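Local structure of acyl-CoA dehydrogenase (Bacillus anthracis, 3OWA) at residues A[151-156]-A[259-264]; A[532-537]-A[579-584]. The protein probably oxidises acyl-CoA thioesters to their enoyl-CoA products, using a bound flavin-adenine dinucleotide as the electron acceptor. All coordinates share one frame; numbering follows the deposited sequence.

Contact 1. Residues A[151-156]-A[259-264]; sequences YALTEP and IIAFNI. With FAD (flavin-adenine dinucleotide), chain E.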
# COMPACT_ATOMS: atom_id res chain seq x y z
N TYR A 151 24.28 14.21 -5.39
CA TYR A 151 23.52 15.41 -5.76
C TYR A 151 22.89 15.98 -4.49
O TYR A 151 22.17 15.27 -3.78
CB TYR A 151 22.42 14.95 -6.69
CG TYR A 151 21.58 16.02 -7.33
CD1 TYR A 151 22.10 16.83 -8.35
CD2 TYR A 151 20.23 16.19 -6.97
CE1 TYR A 151 21.29 17.79 -9.00
CE2 TYR A 151 19.42 17.17 -7.62
CZ TYR A 151 19.98 17.96 -8.62
OH TYR A 151 19.19 18.91 -9.26
N ALA A 152 23.12 17.26 -4.21
CA ALA A 152 22.77 17.81 -2.89
C ALA A 152 21.89 19.06 -3.08
O ALA A 152 22.39 20.21 -3.17
CB ALA A 152 24.02 18.15 -2.11
N LEU A 153 20.58 18.84 -3.13
CA LEU A 153 19.60 19.90 -3.31
C LEU A 153 18.74 20.11 -2.04
O LEU A 153 18.60 21.22 -1.55
CB LEU A 153 18.70 19.57 -4.47
CG LEU A 153 17.49 20.49 -4.80
CD1 LEU A 153 17.90 21.94 -4.98
CD2 LEU A 153 16.73 19.96 -6.04
N THR A 154 18.14 19.03 -1.56
CA THR A 154 17.25 19.06 -0.40
C THR A 154 17.87 19.60 0.87
O THR A 154 19.06 19.40 1.13
CB THR A 154 16.72 17.67 -0.14
OG1 THR A 154 16.13 17.17 -1.35
CG2 THR A 154 15.71 17.65 0.94
N GLU A 155 17.08 20.35 1.64
CA GLU A 155 17.48 20.81 2.97
C GLU A 155 16.43 20.46 4.03
O GLU A 155 15.32 20.08 3.69
CB GLU A 155 17.78 22.32 3.02
CG GLU A 155 18.82 22.74 2.02
CD GLU A 155 19.25 24.15 2.11
OE1 GLU A 155 18.83 24.89 3.06
OE2 GLU A 155 20.08 24.53 1.23
N PRO A 156 16.77 20.60 5.33
CA PRO A 156 15.73 20.29 6.33
C PRO A 156 14.45 21.12 6.10
O PRO A 156 13.34 20.60 6.27
CB PRO A 156 16.38 20.69 7.65
CG PRO A 156 17.89 20.45 7.42
CD PRO A 156 18.10 20.84 5.94
N ILE A 259 17.24 26.07 -13.60
CA ILE A 259 17.29 25.46 -14.92
C ILE A 259 17.95 24.06 -14.86
O ILE A 259 17.47 23.09 -15.49
CB ILE A 259 18.02 26.39 -15.90
CG1 ILE A 259 17.15 27.62 -16.20
CG2 ILE A 259 18.43 25.64 -17.18
CD1 ILE A 259 17.91 28.74 -16.90
N ILE A 260 19.03 23.96 -14.10
CA ILE A 260 19.69 22.66 -13.88
C ILE A 260 18.77 21.70 -13.10
O ILE A 260 18.54 20.54 -13.55
CB ILE A 260 21.05 22.82 -13.22
CG1 ILE A 260 21.93 23.75 -14.08
CG2 ILE A 260 21.72 21.41 -12.95
CD1 ILE A 260 23.28 24.15 -13.38
N ALA A 261 18.19 22.20 -12.00
CA ALA A 261 17.40 21.37 -11.12
C ALA A 261 16.18 20.80 -11.83
O ALA A 261 15.82 19.63 -11.62
CB ALA A 261 16.97 22.14 -9.85
N PHE A 262 15.55 21.64 -12.66
CA PHE A 262 14.35 21.23 -13.37
C PHE A 262 14.69 20.20 -14.45
O PHE A 262 13.96 19.20 -14.62
CB PHE A 262 13.59 22.44 -13.96
CG PHE A 262 12.79 22.11 -15.22
CD1 PHE A 262 11.50 21.55 -15.13
CD2 PHE A 262 13.33 22.34 -16.51
CE1 PHE A 262 10.75 21.22 -16.31
CE2 PHE A 262 12.60 22.02 -17.68
CZ PHE A 262 11.31 21.45 -17.57
N ASN A 263 15.79 20.42 -15.17
CA ASN A 263 16.17 19.50 -16.22
C ASN A 263 16.61 18.15 -15.68
O ASN A 263 16.24 17.11 -16.24
CB ASN A 263 17.26 20.08 -17.11
CG ASN A 263 16.69 20.89 -18.24
OD1 ASN A 263 16.25 20.34 -19.27
ND2 ASN A 263 16.71 22.19 -18.07
N ILE A 264 17.38 18.17 -14.59
CA ILE A 264 17.85 16.95 -13.95
C ILE A 264 16.66 16.09 -13.42
O ILE A 264 16.64 14.85 -13.51
CB ILE A 264 18.86 17.28 -12.84
CG1 ILE A 264 20.12 17.95 -13.44
CG2 ILE A 264 19.22 16.05 -11.97
CD1 ILE A 264 20.82 17.16 -14.62
PA FAD E . 7.73 17.76 1.98
O1A FAD E . 7.79 18.37 3.36
O2A FAD E . 8.18 18.62 0.86
O5B FAD E . 6.28 17.20 1.68
C5B FAD E . 5.44 16.64 2.67
C4B FAD E . 4.07 16.32 2.09
O4B FAD E . 3.42 17.53 1.65
C3B FAD E . 4.18 15.39 0.89
O3B FAD E . 3.06 14.51 0.80
C2B FAD E . 4.08 16.37 -0.25
O2B FAD E . 3.59 15.78 -1.42
C1B FAD E . 3.09 17.37 0.29
N9A FAD E . 3.22 18.66 -0.41
C8A FAD E . 4.32 19.46 -0.48
N7A FAD E . 4.03 20.56 -1.20
C5A FAD E . 2.74 20.48 -1.58
C6A FAD E . 1.91 21.34 -2.33
N6A FAD E . 2.33 22.54 -2.75
N1A FAD E . 0.61 20.96 -2.55
C2A FAD E . 0.12 19.76 -2.05
N3A FAD E . 0.93 18.93 -1.28
C4A FAD E . 2.22 19.28 -1.06
N1 FAD E . 17.44 14.93 -2.21
C2 FAD E . 18.56 15.27 -2.94
O2 FAD E . 18.65 16.38 -3.43
N3 FAD E . 19.60 14.39 -3.14
C4 FAD E . 19.58 13.15 -2.60
O4 FAD E . 20.54 12.39 -2.83
C4X FAD E . 18.45 12.77 -1.87
N5 FAD E . 18.42 11.53 -1.28
C5X FAD E . 17.34 11.16 -0.49
C6 FAD E . 17.35 9.89 0.09
C7 FAD E . 16.28 9.51 0.91
C7M FAD E . 16.29 8.14 1.56
C8 FAD E . 15.24 10.44 1.13
C8M FAD E . 14.04 10.14 1.97
C9 FAD E . 15.22 11.68 0.50
C9A FAD E . 16.27 12.06 -0.30
N10 FAD E . 16.26 13.30 -0.93
C10 FAD E . 17.37 13.67 -1.66
C1' FAD E . 15.15 14.31 -0.66
C2' FAD E . 13.77 13.89 -1.17
O2' FAD E . 13.68 13.56 -2.54
C3' FAD E . 12.55 14.74 -0.43
O3' FAD E . 12.16 13.87 0.58
C4' FAD E . 11.53 15.07 -1.20
O4' FAD E . 12.07 15.84 -2.27
C5' FAD E . 10.26 15.67 -0.60
O5' FAD E . 10.64 16.52 0.45
P FAD E . 10.18 16.34 1.95
O1P FAD E . 10.58 14.94 2.35
O2P FAD E . 10.78 17.43 2.79
O3P FAD E . 8.58 16.37 1.95
O HOH W 1 16.60 18.44 -9.29

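Contact 2. Residues A[532-537]-A[579-584]; sequences TEVFCQ and IPKKRE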
# COMPACT_ATOMS: atom_id res chain seq x y z
N THR A 532 -3.59 -6.19 -22.35
CA THR A 532 -4.18 -4.97 -22.91
C THR A 532 -5.68 -4.85 -22.67
O THR A 532 -6.14 -3.78 -22.23
CB THR A 532 -3.84 -4.84 -24.41
OG1 THR A 532 -2.41 -4.80 -24.53
CG2 THR A 532 -4.39 -3.55 -25.00
N GLU A 533 -6.43 -5.93 -22.93
CA GLU A 533 -7.89 -5.95 -22.70
C GLU A 533 -8.24 -5.68 -21.24
O GLU A 533 -9.11 -4.87 -20.91
CB GLU A 533 -8.46 -7.30 -23.12
CG GLU A 533 -8.55 -7.43 -24.63
CD GLU A 533 -8.83 -8.85 -25.10
OE1 GLU A 533 -8.60 -9.82 -24.33
OE2 GLU A 533 -9.30 -8.99 -26.25
N VAL A 534 -7.52 -6.39 -20.37
CA VAL A 534 -7.78 -6.37 -18.95
C VAL A 534 -7.36 -5.01 -18.36
O VAL A 534 -8.13 -4.40 -17.61
CB VAL A 534 -7.01 -7.57 -18.30
CG1 VAL A 534 -6.64 -7.29 -16.88
CG2 VAL A 534 -7.84 -8.88 -18.45
N PHE A 535 -6.17 -4.52 -18.72
CA PHE A 535 -5.70 -3.25 -18.16
C PHE A 535 -6.61 -2.09 -18.65
O PHE A 535 -7.00 -1.22 -17.86
CB PHE A 535 -4.23 -2.95 -18.52
CG PHE A 535 -3.78 -1.58 -18.08
CD1 PHE A 535 -3.41 -1.35 -16.77
CD2 PHE A 535 -3.81 -0.49 -18.96
CE1 PHE A 535 -3.03 -0.08 -16.34
CE2 PHE A 535 -3.45 0.78 -18.56
CZ PHE A 535 -3.03 0.99 -17.24
N CYS A 536 -6.91 -2.10 -19.94
CA CYS A 536 -7.73 -1.04 -20.52
C CYS A 536 -9.11 -0.92 -19.89
O CYS A 536 -9.55 0.18 -19.54
CB CYS A 536 -7.84 -1.19 -22.03
SG CYS A 536 -6.39 -0.53 -22.83
N GLN A 537 -9.76 -2.06 -19.71
CA GLN A 537 -11.06 -2.07 -19.09
C GLN A 537 -11.02 -1.40 -17.71
O GLN A 537 -11.84 -0.52 -17.41
CB GLN A 537 -11.60 -3.50 -18.98
CG GLN A 537 -12.93 -3.54 -18.28
CD GLN A 537 -13.85 -4.62 -18.83
OE1 GLN A 537 -14.20 -4.63 -20.01
NE2 GLN A 537 -14.25 -5.54 -17.96
N ILE A 579 -12.49 -12.12 -15.82
CA ILE A 579 -12.16 -13.16 -14.87
C ILE A 579 -11.45 -14.33 -15.56
O ILE A 579 -10.34 -14.69 -15.15
CB ILE A 579 -13.34 -13.52 -13.91
CG1 ILE A 579 -13.58 -12.36 -12.92
CG2 ILE A 579 -13.05 -14.78 -13.14
CD1 ILE A 579 -14.87 -12.48 -12.09
N PRO A 580 -12.04 -14.88 -16.66
CA PRO A 580 -11.31 -15.94 -17.38
C PRO A 580 -10.02 -15.45 -18.08
O PRO A 580 -9.08 -16.23 -18.27
CB PRO A 580 -12.33 -16.44 -18.44
CG PRO A 580 -13.66 -15.99 -17.95
CD PRO A 580 -13.41 -14.71 -17.17
N LYS A 581 -10.00 -14.18 -18.49
CA LYS A 581 -8.81 -13.62 -19.08
C LYS A 581 -7.65 -13.55 -18.08
O LYS A 581 -6.49 -13.80 -18.44
CB LYS A 581 -9.11 -12.24 -19.68
CG LYS A 581 -10.13 -12.31 -20.83
CD LYS A 581 -10.34 -10.99 -21.52
CE LYS A 581 -11.20 -11.15 -22.80
NZ LYS A 581 -10.55 -12.07 -23.81
N LYS A 582 -7.96 -13.21 -16.82
CA LYS A 582 -6.91 -13.11 -15.80
C LYS A 582 -6.40 -14.51 -15.49
O LYS A 582 -5.22 -14.69 -15.24
CB LYS A 582 -7.41 -12.39 -14.54
CG LYS A 582 -7.57 -10.90 -14.75
CD LYS A 582 -8.14 -10.20 -13.52
CE LYS A 582 -8.36 -8.72 -13.83
NZ LYS A 582 -8.65 -7.90 -12.62
N ARG A 583 -7.28 -15.51 -15.55
CA ARG A 583 -6.85 -16.89 -15.32
C ARG A 583 -5.96 -17.33 -16.45
O ARG A 583 -5.00 -18.07 -16.24
CB ARG A 583 -8.04 -17.85 -15.21
CG ARG A 583 -8.91 -17.57 -13.98
CD ARG A 583 -10.07 -18.56 -13.93
NE ARG A 583 -10.84 -18.45 -12.68
CZ ARG A 583 -11.70 -19.40 -12.29
NH1 ARG A 583 -11.85 -20.50 -13.04
NH2 ARG A 583 -12.38 -19.27 -11.15
N GLU A 584 -6.27 -16.89 -17.66
CA GLU A 584 -5.42 -17.20 -18.81
C GLU A 584 -4.05 -16.50 -18.70
O GLU A 584 -3.01 -17.12 -18.92
CB GLU A 584 -6.13 -16.81 -20.10
CG GLU A 584 -5.52 -17.45 -21.32
CD GLU A 584 -6.39 -17.31 -22.59
OE1 GLU A 584 -7.58 -16.92 -22.49
OE2 GLU A 584 -5.84 -17.56 -23.68

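Contact 1. Residues A[151-156]-A[259-264]
With CG of Tyr151 anti to the backbone N (chi1 -174°), the phenol reaches from the middle beta domain of the acyl-CoA dehydrogenase fold to the first turns of helix 257-293, where CG2 of Ile264, itself anti to the backbone N, meets it. The two side chains cross obliquely, Tyr151 CZ lying 3.9 Å from Ile264 CG2, and farther along the phenol Tyr151 OH comes within 3.6 Å of Ala261 CA. Leu153 adds a looser apolar touch, its CD2 at 4.4 Å from Ala261 CB. Tyr151 OH is hydrogen-bonded to the hydroxyl of Tyr199 on strand 195-202, and the two rings meet with planes at about 80°.

The backbone of 151-154 and the Thr154 hydroxyl also serve the flavin. Its pyrimidine edge is held by four hydrogen bonds: FAD N3 donates to Tyr151 O at 2.8 Å, FAD O2 takes N-H bonds from both Leu153 and Thr154, and the Thr154 hydroxyl OG1 donates to FAD N1 at 2.7 Å. These bonds would favour negative charge at N1 and O2 in the reduced flavin. Back at the helix, one water 2.6 Å from Tyr151 OH donates a hydrogen bond to Ala261 O.

Contact 2. Residues A[532-537]-A[579-584]
Val534 on helix 526-554 is wedged between two consecutive lysines of helix 578-592. CG2 packs 3.8 Å from Lys581 CB, the two side chains sliding past each other in opposite directions, while CG1 lies 3.8 Å from Lys582 CE, far out on a chain that passes it at a slant. This apolar part is the close one: Val534 is buried, and Val578 and Ile585 of the same partner helix also touch it. Lys582 is buried too. Extended beyond CG, it runs past the valine, and NZ has a salt bridge to Glu538 and a hydrogen bond to Asn313 of helix 305-336, so this buried ammonium has polar partners beyond the two segments.

The Glu533 side is more open, with both charged residues partly exposed. Lys581 bends at its last torsion (chi4 -60°), turning NZ onto Glu533 OE1 at 3.0 Å in a salt bridge. The side chains meet at about a right angle, and NZ approaches from above the carboxylate plane, 37° out of it. Glu533 OE2 stays farther off, at 4.1 Å from Lys581 NZ, so the grip is essentially one-oxygen.

With axes 10.1 Å apart and N-to-C directions at 132°, the helices pack through one valine between lysine chains, consistent with the second helical region that follows the core domains in longer acyl-CoA dehydrogenases.

How the contacts relate
Neither contact lies at the centre of the chain. The centre of contact 1 is about 17 Å, and that of contact 2 about 25 Å, from the centre of the chain, on opposite sides, with nearest atoms about 24 Å apart, and they share no helix or strand. Each is partly buried, but the chemistry follows the place. Contact 1 joins a strand of the middle domain to a long helix beside the flavin, so its polar groups are spent on cofactor, water and a neighbouring tyrosine. Contact 2 pairs two late helices away from the cofactor, using direct charge pairing around an aliphatic patch. Beside them, Pro156 O accepts a hydrogen bond from Arg294 of the second subunit, and Arg583 forms a salt bridge with Glu491 of that subunit.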